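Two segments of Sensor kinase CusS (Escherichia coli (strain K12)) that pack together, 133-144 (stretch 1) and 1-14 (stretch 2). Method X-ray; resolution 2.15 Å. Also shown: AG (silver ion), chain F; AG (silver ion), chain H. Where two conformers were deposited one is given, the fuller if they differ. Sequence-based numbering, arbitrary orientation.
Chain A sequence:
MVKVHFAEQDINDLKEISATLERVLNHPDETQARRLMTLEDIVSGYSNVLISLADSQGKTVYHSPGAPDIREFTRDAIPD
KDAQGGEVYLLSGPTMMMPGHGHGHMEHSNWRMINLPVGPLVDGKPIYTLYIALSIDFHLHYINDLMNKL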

# COMPACT_ATOMS: atom_id res chain seq x y z
N ALA A 133 11.28 6.48 -0.16
CA ALA A 133 11.16 6.61 -1.61
C ALA A 133 10.08 5.67 -2.15
O ALA A 133 10.16 4.46 -1.93
CB ALA A 133 12.50 6.32 -2.27
N LEU A 134 9.09 6.22 -2.85
CA LEU A 134 8.00 5.46 -3.46
C LEU A 134 8.17 5.43 -4.98
O LEU A 134 8.45 6.46 -5.59
CB LEU A 134 6.64 6.09 -3.12
CG LEU A 134 5.38 5.48 -3.76
CD1 LEU A 134 5.16 4.06 -3.25
CD2 LEU A 134 4.16 6.34 -3.48
N SER A 135 7.99 4.25 -5.58
CA SER A 135 8.15 4.08 -7.02
C SER A 135 7.10 4.85 -7.82
O SER A 135 5.91 4.75 -7.54
CB SER A 135 8.08 2.60 -7.41
OG SER A 135 8.06 2.45 -8.82
N ILE A 136 7.56 5.59 -8.83
CA ILE A 136 6.68 6.35 -9.72
C ILE A 136 6.78 5.90 -11.18
O ILE A 136 6.29 6.58 -12.07
CB ILE A 136 6.94 7.88 -9.60
CG1 ILE A 136 8.32 8.27 -10.15
CG2 ILE A 136 6.81 8.31 -8.15
CD1 ILE A 136 8.54 9.77 -10.23
N ASP A 137 7.39 4.74 -11.42
CA ASP A 137 7.64 4.27 -12.79
C ASP A 137 6.35 4.05 -13.57
O ASP A 137 6.28 4.38 -14.75
CB ASP A 137 8.48 2.99 -12.80
CG ASP A 137 9.85 3.20 -12.21
OD1 ASP A 137 9.95 3.36 -10.97
OD2 ASP A 137 10.84 3.20 -12.97
N PHE A 138 5.34 3.51 -12.91
CA PHE A 138 4.03 3.30 -13.54
C PHE A 138 3.38 4.62 -13.96
O PHE A 138 2.73 4.67 -15.00
CB PHE A 138 3.10 2.47 -12.64
CG PHE A 138 1.96 1.82 -13.37
CD1 PHE A 138 2.19 0.98 -14.47
CD2 PHE A 138 0.64 2.02 -12.96
CE1 PHE A 138 1.14 0.38 -15.14
CE2 PHE A 138 -0.41 1.41 -13.63
CZ PHE A 138 -0.16 0.60 -14.72
N HIS A 139 3.56 5.69 -13.17
CA HIS A 139 3.13 7.05 -13.56
C HIS A 139 3.81 7.49 -14.85
O HIS A 139 3.14 7.96 -15.78
CB HIS A 139 3.42 8.11 -12.48
CG HIS A 139 2.71 7.89 -11.18
ND1 HIS A 139 1.35 7.84 -11.08
CD2 HIS A 139 3.18 7.73 -9.92
CE1 HIS A 139 0.99 7.66 -9.82
NE2 HIS A 139 2.09 7.58 -9.10
N LEU A 140 5.13 7.34 -14.90
CA LEU A 140 5.94 7.78 -16.04
C LEU A 140 5.69 6.95 -17.30
O LEU A 140 5.70 7.49 -18.40
CB LEU A 140 7.43 7.76 -15.68
CG LEU A 140 7.88 8.63 -14.50
CD1 LEU A 140 9.37 8.45 -14.24
CD2 LEU A 140 7.55 10.10 -14.73
N HIS A 141 5.48 5.64 -17.14
CA HIS A 141 5.11 4.77 -18.26
C HIS A 141 3.82 5.24 -18.94
O HIS A 141 3.72 5.23 -20.16
CB HIS A 141 4.94 3.31 -17.83
CG HIS A 141 6.22 2.64 -17.43
ND1 HIS A 141 6.28 1.67 -16.45
CD2 HIS A 141 7.49 2.82 -17.86
CE1 HIS A 141 7.53 1.27 -16.31
NE2 HIS A 141 8.29 1.95 -17.15
N TYR A 142 2.84 5.65 -18.13
CA TYR A 142 1.57 6.18 -18.65
C TYR A 142 1.76 7.48 -19.44
O TYR A 142 1.25 7.60 -20.55
CB TYR A 142 0.56 6.38 -17.52
CG TYR A 142 -0.75 7.02 -17.96
CD1 TYR A 142 -1.73 6.27 -18.63
CD2 TYR A 142 -1.01 8.36 -17.70
CE1 TYR A 142 -2.92 6.85 -19.03
CE2 TYR A 142 -2.21 8.95 -18.10
CZ TYR A 142 -3.16 8.19 -18.76
OH TYR A 142 -4.34 8.78 -19.16
N ILE A 143 2.51 8.42 -18.86
CA ILE A 143 2.72 9.74 -19.49
C ILE A 143 3.54 9.60 -20.78
O ILE A 143 3.15 10.16 -21.81
CB ILE A 143 3.42 10.74 -18.52
CG1 ILE A 143 2.53 11.03 -17.30
CG2 ILE A 143 3.79 12.04 -19.23
CD1 ILE A 143 1.17 11.64 -17.61
N ASN A 144 4.64 8.86 -20.71
CA ASN A 144 5.50 8.62 -21.88
C ASN A 144 4.80 7.87 -23.01
O ASN A 144 5.15 8.07 -24.18
CB ASN A 144 6.77 7.87 -21.47
CG ASN A 144 7.67 8.66 -20.54
OD1 ASN A 144 7.35 9.79 -20.15
ND2 ASN A 144 8.79 8.06 -20.15
AG AG F . -0.18 6.64 -12.60
AG AG H . -6.93 8.28 -9.30
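Stretch 2 (1-14) MVKVHFAEQDINDL

Stretch 2 is helical from Val 2 through Leu 14 and runs nearly antiparallel to helix 137-144 of stretch 1, at 169° with the axes 11.1 Å apart at closest approach. It then crosses strand 133-135 at 133°, where the axes come within 9.4 Å. Its first turns therefore lie beside the later part of the opposing helix, and its last turn beside the strand.

Where the two helices face each other, Phe 6 (chi1 m) projects among His 139, Tyr 142 and Ile 143. His 139 ND1 lies over one face of the Phe 6 ring, 3.2 Å from Phe 6 CG, while Tyr 142 CD2 meets its edge, 3.6 Å from Phe 6 CZ. Ile 143 in turn reaches between Val 2 and Phe 6, its CD1 4.1 Å from Val 2 CG1 and 4.0 Å from Phe 6 CE2.

His 139 is held at both ring nitrogens: His 139 ND1 binds the silver ion of chain F at 2.5 Å, and NE2 donates a hydrogen bond to Asp 10 OD1 (2.7 Å, 154°). A water donates to Asp 10 OD1 and Ser 135 O, both at 2.8 Å, bridging helix and strand.

Beyond it, Leu 134 points toward the helix and fills the hollow formed by Asp 10, Asp 13 and Leu 14, in the last turn of the stretch, with CD2 3.8 Å from both Asp 10 CA and Asp 13 CB, and CB 3.7 Å from Leu 14 CD2.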

# COMPACT_ATOMS: atom_id res chain seq x y z
N MET A 1 -3.77 18.30 -15.33
CA MET A 1 -4.24 17.94 -13.95
C MET A 1 -3.81 16.54 -13.49
O MET A 1 -3.62 16.33 -12.29
CB MET A 1 -5.77 18.06 -13.85
CG MET A 1 -6.29 18.13 -12.42
SD MET A 1 -8.09 18.00 -12.28
CE MET A 1 -8.27 17.73 -10.51
N VAL A 2 -3.66 15.60 -14.42
CA VAL A 2 -3.38 14.20 -14.06
C VAL A 2 -2.02 14.01 -13.35
O VAL A 2 -1.89 13.12 -12.50
CB VAL A 2 -3.51 13.24 -15.28
CG1 VAL A 2 -2.30 13.31 -16.19
CG2 VAL A 2 -3.77 11.81 -14.81
N LYS A 3 -1.04 14.84 -13.69
CA LYS A 3 0.28 14.81 -13.06
C LYS A 3 0.18 15.20 -11.58
O LYS A 3 0.77 14.56 -10.71
CB LYS A 3 1.27 15.74 -13.78
CG LYS A 3 1.82 15.21 -15.10
CD LYS A 3 0.90 15.52 -16.27
CE LYS A 3 0.45 16.98 -16.26
NZ LYS A 3 -0.71 17.21 -17.17
N VAL A 4 -0.57 16.27 -11.32
CA VAL A 4 -0.83 16.74 -9.95
C VAL A 4 -1.60 15.66 -9.17
O VAL A 4 -1.34 15.44 -7.99
CB VAL A 4 -1.61 18.08 -9.94
CG1 VAL A 4 -2.13 18.44 -8.55
CG2 VAL A 4 -0.72 19.20 -10.47
N HIS A 5 -2.53 15.01 -9.85
CA HIS A 5 -3.29 13.91 -9.27
C HIS A 5 -2.41 12.70 -8.92
O HIS A 5 -2.55 12.12 -7.84
CB HIS A 5 -4.42 13.50 -10.21
CG HIS A 5 -5.27 12.40 -9.66
ND1 HIS A 5 -6.27 12.63 -8.74
CD2 HIS A 5 -5.23 11.07 -9.85
CE1 HIS A 5 -6.82 11.48 -8.40
NE2 HIS A 5 -6.21 10.52 -9.07
N PHE A 6 -1.51 12.33 -9.82
CA PHE A 6 -0.52 11.28 -9.54
C PHE A 6 0.37 11.63 -8.34
O PHE A 6 0.68 10.76 -7.53
CB PHE A 6 0.39 11.02 -10.76
CG PHE A 6 -0.30 10.39 -11.96
CD1 PHE A 6 -1.53 9.73 -11.87
CD2 PHE A 6 0.34 10.41 -13.20
CE1 PHE A 6 -2.12 9.16 -12.99
CE2 PHE A 6 -0.24 9.84 -14.32
CZ PHE A 6 -1.47 9.21 -14.22
N ALA A 7 0.76 12.90 -8.23
CA ALA A 7 1.55 13.36 -7.09
C ALA A 7 0.79 13.21 -5.78
O ALA A 7 1.35 12.72 -4.80
CB ALA A 7 1.99 14.81 -7.27
N GLU A 8 -0.48 13.60 -5.79
CA GLU A 8 -1.33 13.50 -4.59
C GLU A 8 -1.60 12.05 -4.17
O GLU A 8 -1.61 11.75 -2.97
CB GLU A 8 -2.66 14.26 -4.79
CG GLU A 8 -2.51 15.78 -4.82
CD GLU A 8 -2.09 16.38 -3.49
OE1 GLU A 8 -2.57 15.92 -2.42
OE2 GLU A 8 -1.28 17.33 -3.50
N GLN A 9 -1.80 11.16 -5.15
CA GLN A 9 -1.85 9.71 -4.89
C GLN A 9 -0.61 9.25 -4.12
O GLN A 9 -0.73 8.58 -3.09
CB GLN A 9 -1.94 8.90 -6.19
CG GLN A 9 -3.31 8.84 -6.85
CD GLN A 9 -3.31 7.92 -8.07
OE1 GLN A 9 -2.46 8.05 -8.95
NE2 GLN A 9 -4.26 6.98 -8.11
N ASP A 10 0.56 9.63 -4.62
CA ASP A 10 1.84 9.26 -4.01
C ASP A 10 2.04 9.88 -2.63
O ASP A 10 2.45 9.20 -1.70
CB ASP A 10 3.01 9.67 -4.92
CG ASP A 10 3.02 8.92 -6.24
OD1 ASP A 10 2.19 8.00 -6.41
OD2 ASP A 10 3.84 9.25 -7.11
N ILE A 11 1.74 11.17 -2.52
CA ILE A 11 1.85 11.89 -1.24
C ILE A 11 1.00 11.22 -0.14
O ILE A 11 1.45 11.09 1.00
CB ILE A 11 1.49 13.39 -1.41
CG1 ILE A 11 2.63 14.11 -2.15
CG2 ILE A 11 1.22 14.07 -0.07
CD1 ILE A 11 2.25 15.42 -2.79
N ASN A 12 -0.21 10.79 -0.50
CA ASN A 12 -1.08 10.06 0.42
C ASN A 12 -0.48 8.73 0.88
O ASN A 12 -0.53 8.40 2.07
CB ASN A 12 -2.45 9.84 -0.23
CG ASN A 12 -3.43 9.15 0.70
OD1 ASN A 12 -3.98 8.09 0.37
ND2 ASN A 12 -3.65 9.73 1.88
N ASP A 13 0.07 7.96 -0.06
CA ASP A 13 0.79 6.71 0.27
C ASP A 13 2.00 6.98 1.17
O ASP A 13 2.21 6.28 2.15
CB ASP A 13 1.24 5.97 -1.00
CG ASP A 13 0.08 5.41 -1.82
OD1 ASP A 13 -1.08 5.45 -1.36
OD2 ASP A 13 0.34 4.91 -2.94
N LEU A 14 2.78 8.01 0.82
CA LEU A 14 3.94 8.40 1.64
C LEU A 14 3.54 8.87 3.04
O LEU A 14 4.27 8.60 4.00
CB LEU A 14 4.76 9.48 0.93
CG LEU A 14 5.51 9.02 -0.32
CD1 LEU A 14 5.99 10.23 -1.12
CD2 LEU A 14 6.68 8.11 0.03
O HOH W 1 3.25 5.67 -7.42